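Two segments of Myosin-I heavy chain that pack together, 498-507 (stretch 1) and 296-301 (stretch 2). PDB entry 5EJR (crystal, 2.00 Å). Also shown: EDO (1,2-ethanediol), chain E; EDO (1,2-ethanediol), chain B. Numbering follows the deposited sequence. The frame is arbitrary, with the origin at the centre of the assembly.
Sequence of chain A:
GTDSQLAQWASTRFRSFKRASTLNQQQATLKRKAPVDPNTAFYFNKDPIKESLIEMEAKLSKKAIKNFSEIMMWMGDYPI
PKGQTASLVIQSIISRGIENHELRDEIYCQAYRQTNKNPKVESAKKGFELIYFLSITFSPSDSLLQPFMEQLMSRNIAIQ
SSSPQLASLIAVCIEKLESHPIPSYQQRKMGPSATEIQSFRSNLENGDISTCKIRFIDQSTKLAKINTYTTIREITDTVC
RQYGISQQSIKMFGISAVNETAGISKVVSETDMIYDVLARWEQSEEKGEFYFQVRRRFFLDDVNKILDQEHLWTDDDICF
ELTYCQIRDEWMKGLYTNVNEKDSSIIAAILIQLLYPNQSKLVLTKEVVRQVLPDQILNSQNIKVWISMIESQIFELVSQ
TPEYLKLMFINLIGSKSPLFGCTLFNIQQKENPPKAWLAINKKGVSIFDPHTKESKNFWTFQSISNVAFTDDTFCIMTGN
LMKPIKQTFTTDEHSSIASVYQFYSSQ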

# COMPACT_ATOMS: atom_id res chain seq x y z
N ALA A 498 -4.70 -5.82 -13.19
CA ALA A 498 -5.94 -6.62 -13.20
C ALA A 498 -7.16 -5.75 -12.82
O ALA A 498 -8.20 -5.85 -13.44
CB ALA A 498 -5.82 -7.79 -12.24
N SER A 499 -7.03 -4.91 -11.79
CA SER A 499 -8.13 -4.05 -11.36
C SER A 499 -8.55 -3.04 -12.49
O SER A 499 -9.74 -2.91 -12.79
CB SER A 499 -7.75 -3.33 -10.06
OG SER A 499 -8.38 -2.06 -9.95
N VAL A 500 -7.58 -2.35 -13.11
CA VAL A 500 -7.86 -1.39 -14.19
C VAL A 500 -8.42 -2.12 -15.41
O VAL A 500 -9.45 -1.71 -15.96
CB VAL A 500 -6.61 -0.54 -14.52
CG1 VAL A 500 -6.83 0.31 -15.77
CG2 VAL A 500 -6.24 0.34 -13.34
N TYR A 501 -7.74 -3.19 -15.86
CA TYR A 501 -8.25 -3.98 -16.99
C TYR A 501 -9.70 -4.52 -16.69
O TYR A 501 -10.58 -4.34 -17.51
CB TYR A 501 -7.29 -5.14 -17.36
CG TYR A 501 -7.80 -5.96 -18.53
CD1 TYR A 501 -8.72 -6.99 -18.34
CD2 TYR A 501 -7.43 -5.65 -19.83
CE1 TYR A 501 -9.26 -7.68 -19.42
CE2 TYR A 501 -7.95 -6.36 -20.92
CZ TYR A 501 -8.88 -7.36 -20.70
OH TYR A 501 -9.38 -8.08 -21.76
N GLN A 502 -9.93 -5.15 -15.54
CA GLN A 502 -11.28 -5.67 -15.22
C GLN A 502 -12.35 -4.57 -15.30
O GLN A 502 -13.39 -4.77 -15.93
CB GLN A 502 -11.31 -6.36 -13.83
CG GLN A 502 -12.71 -6.77 -13.32
CD GLN A 502 -13.47 -7.75 -14.21
OE1 GLN A 502 -14.71 -7.76 -14.23
NE2 GLN A 502 -12.77 -8.63 -14.92
N PHE A 503 -12.07 -3.39 -14.72
CA PHE A 503 -13.04 -2.29 -14.71
C PHE A 503 -13.46 -1.87 -16.09
O PHE A 503 -14.66 -1.82 -16.37
CB PHE A 503 -12.56 -1.08 -13.89
CG PHE A 503 -13.62 0.01 -13.75
CD1 PHE A 503 -13.78 0.97 -14.75
CD2 PHE A 503 -14.46 0.04 -12.65
CE1 PHE A 503 -14.77 1.96 -14.63
CE2 PHE A 503 -15.45 1.03 -12.54
CZ PHE A 503 -15.59 1.98 -13.52
N TYR A 504 -12.49 -1.58 -16.95
CA TYR A 504 -12.79 -1.10 -18.30
C TYR A 504 -13.36 -2.17 -19.24
O TYR A 504 -14.30 -1.88 -19.99
CB TYR A 504 -11.55 -0.47 -18.91
CG TYR A 504 -11.28 0.97 -18.52
CD1 TYR A 504 -12.24 1.96 -18.70
CD2 TYR A 504 -10.01 1.37 -18.11
CE1 TYR A 504 -11.96 3.31 -18.42
CE2 TYR A 504 -9.70 2.70 -17.87
CZ TYR A 504 -10.68 3.67 -18.04
OH TYR A 504 -10.35 4.98 -17.80
N SER A 505 -12.78 -3.39 -19.22
CA SER A 505 -13.24 -4.45 -20.11
C SER A 505 -14.64 -4.93 -19.76
O SER A 505 -15.35 -5.36 -20.65
CB SER A 505 -12.26 -5.63 -20.10
OG SER A 505 -12.34 -6.34 -18.88
N SER A 506 -15.04 -4.86 -18.47
CA SER A 506 -16.34 -5.37 -18.03
C SER A 506 -17.53 -4.48 -18.44
O SER A 506 -18.67 -4.89 -18.25
CB SER A 506 -16.34 -5.63 -16.53
OG SER A 506 -16.28 -4.43 -15.78
N GLN A 507 -17.26 -3.27 -18.99
CA GLN A 507 -18.32 -2.36 -19.41
C GLN A 507 -18.97 -2.79 -20.75
O GLN A 507 -18.44 -3.63 -21.49
CB GLN A 507 -17.81 -0.91 -19.50
CG GLN A 507 -17.08 -0.38 -18.26
CD GLN A 507 -17.86 -0.30 -16.95
OE1 GLN A 507 -17.36 -0.68 -15.88
NE2 GLN A 507 -19.05 0.29 -16.99
C1 EDO E . -7.04 1.31 -9.80
O1 EDO E . -7.10 2.41 -8.88
C2 EDO E . -6.14 0.16 -9.21
O2 EDO E . -6.92 -0.54 -8.25
C1 EDO B . -11.82 9.66 -23.36
O1 EDO B . -12.96 9.91 -24.16
C2 EDO B . -12.30 9.38 -21.94
O2 EDO B . -13.18 10.45 -21.54
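Stretch 2 (296-301) RRFFLD

An irregular, extended segment packs two apolar side chains onto one side of a helix in a mainly aromatic contact, pinned by a single direct hydrogen bond. Residues 297-301 form neither helix nor strand; phi/psi of -112/141° at Phe298 and -131/101° at Phe299 are extended, whereas Leu300 turns to -97/-21°. The segment advances with the helix: Phe298 reaches Val500, Phe503 and Tyr504, and Leu300 lies farther along, its CA 8.0 Å from the CA of Tyr504.

Phe298 (chi1 m) points toward the helix, and its flat ring can use both face and edge. It stacks face-to-face on Phe503 (chi1 t), centroids 3.9 Å apart and planes at 17°, while its edge meets the face of Tyr504 with planes at 86°. Val500, one turn before Tyr504, adds a compact branched side chain, its CG1 4.1 Å from Phe298 CE1. The forked end of Leu300 spans two aromatic rings: CD1 is 3.7 Å from Phe503 CE1, and CD2 is 3.8 Å from Tyr504 CD1.

Tyrosine suits its place because its ring packs while its hydroxyl serves the backbone. Phe299 points its side chain away, yet its N donates to Tyr504 OH at 3.0 Å; that hydroxyl also donates to a water bound to Arg297 O.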

# COMPACT_ATOMS: atom_id res chain seq x y z
N ARG A 296 -8.81 10.79 -10.02
CA ARG A 296 -9.89 10.20 -10.79
C ARG A 296 -9.18 9.22 -11.72
O ARG A 296 -8.24 9.60 -12.44
CB ARG A 296 -10.72 11.21 -11.57
CG ARG A 296 -11.82 10.43 -12.29
CD ARG A 296 -12.77 11.30 -12.94
NE ARG A 296 -13.67 10.56 -13.82
CZ ARG A 296 -14.69 11.14 -14.41
NH1 ARG A 296 -14.96 12.43 -14.19
NH2 ARG A 296 -15.46 10.46 -15.24
N ARG A 297 -9.53 7.96 -11.55
CA ARG A 297 -8.88 6.85 -12.21
C ARG A 297 -9.56 6.47 -13.51
O ARG A 297 -8.86 6.22 -14.49
CB ARG A 297 -8.82 5.64 -11.25
CG ARG A 297 -8.07 4.39 -11.79
CD ARG A 297 -6.56 4.56 -11.84
NE ARG A 297 -5.97 4.77 -10.52
CZ ARG A 297 -5.06 5.71 -10.24
NH1 ARG A 297 -4.63 6.53 -11.19
NH2 ARG A 297 -4.58 5.83 -9.00
N PHE A 298 -10.89 6.41 -13.54
CA PHE A 298 -11.61 5.94 -14.71
C PHE A 298 -12.42 7.01 -15.43
O PHE A 298 -13.06 7.84 -14.81
CB PHE A 298 -12.49 4.75 -14.33
CG PHE A 298 -11.71 3.61 -13.71
CD1 PHE A 298 -10.89 2.80 -14.48
CD2 PHE A 298 -11.86 3.31 -12.36
CE1 PHE A 298 -10.19 1.72 -13.91
CE2 PHE A 298 -11.17 2.22 -11.78
CZ PHE A 298 -10.34 1.44 -12.56
N PHE A 299 -12.40 6.94 -16.76
CA PHE A 299 -13.09 7.88 -17.64
C PHE A 299 -13.86 7.06 -18.64
O PHE A 299 -13.27 6.49 -19.54
CB PHE A 299 -12.05 8.79 -18.36
CG PHE A 299 -11.37 9.77 -17.43
CD1 PHE A 299 -10.27 9.38 -16.67
CD2 PHE A 299 -11.84 11.08 -17.31
CE1 PHE A 299 -9.65 10.28 -15.80
CE2 PHE A 299 -11.22 11.98 -16.44
CZ PHE A 299 -10.14 11.58 -15.69
N LEU A 300 -15.18 6.93 -18.41
CA LEU A 300 -16.08 6.10 -19.22
C LEU A 300 -16.85 6.88 -20.27
O LEU A 300 -17.33 6.28 -21.24
CB LEU A 300 -17.08 5.36 -18.30
CG LEU A 300 -16.45 4.22 -17.44
CD1 LEU A 300 -17.51 3.54 -16.55
CD2 LEU A 300 -15.84 3.15 -18.34
N ASP A 301 -16.97 8.19 -20.10
CA ASP A 301 -17.71 9.04 -21.04
C ASP A 301 -16.83 9.52 -22.18
O ASP A 301 -15.61 9.55 -22.03
CB ASP A 301 -18.43 10.18 -20.31
CG ASP A 301 -19.33 9.63 -19.20
OD1 ASP A 301 -20.09 8.67 -19.48
OD2 ASP A 301 -19.15 10.04 -18.03
O HOH W 1 -7.95 5.50 -16.85
O HOH W 2 -10.90 5.93 -20.80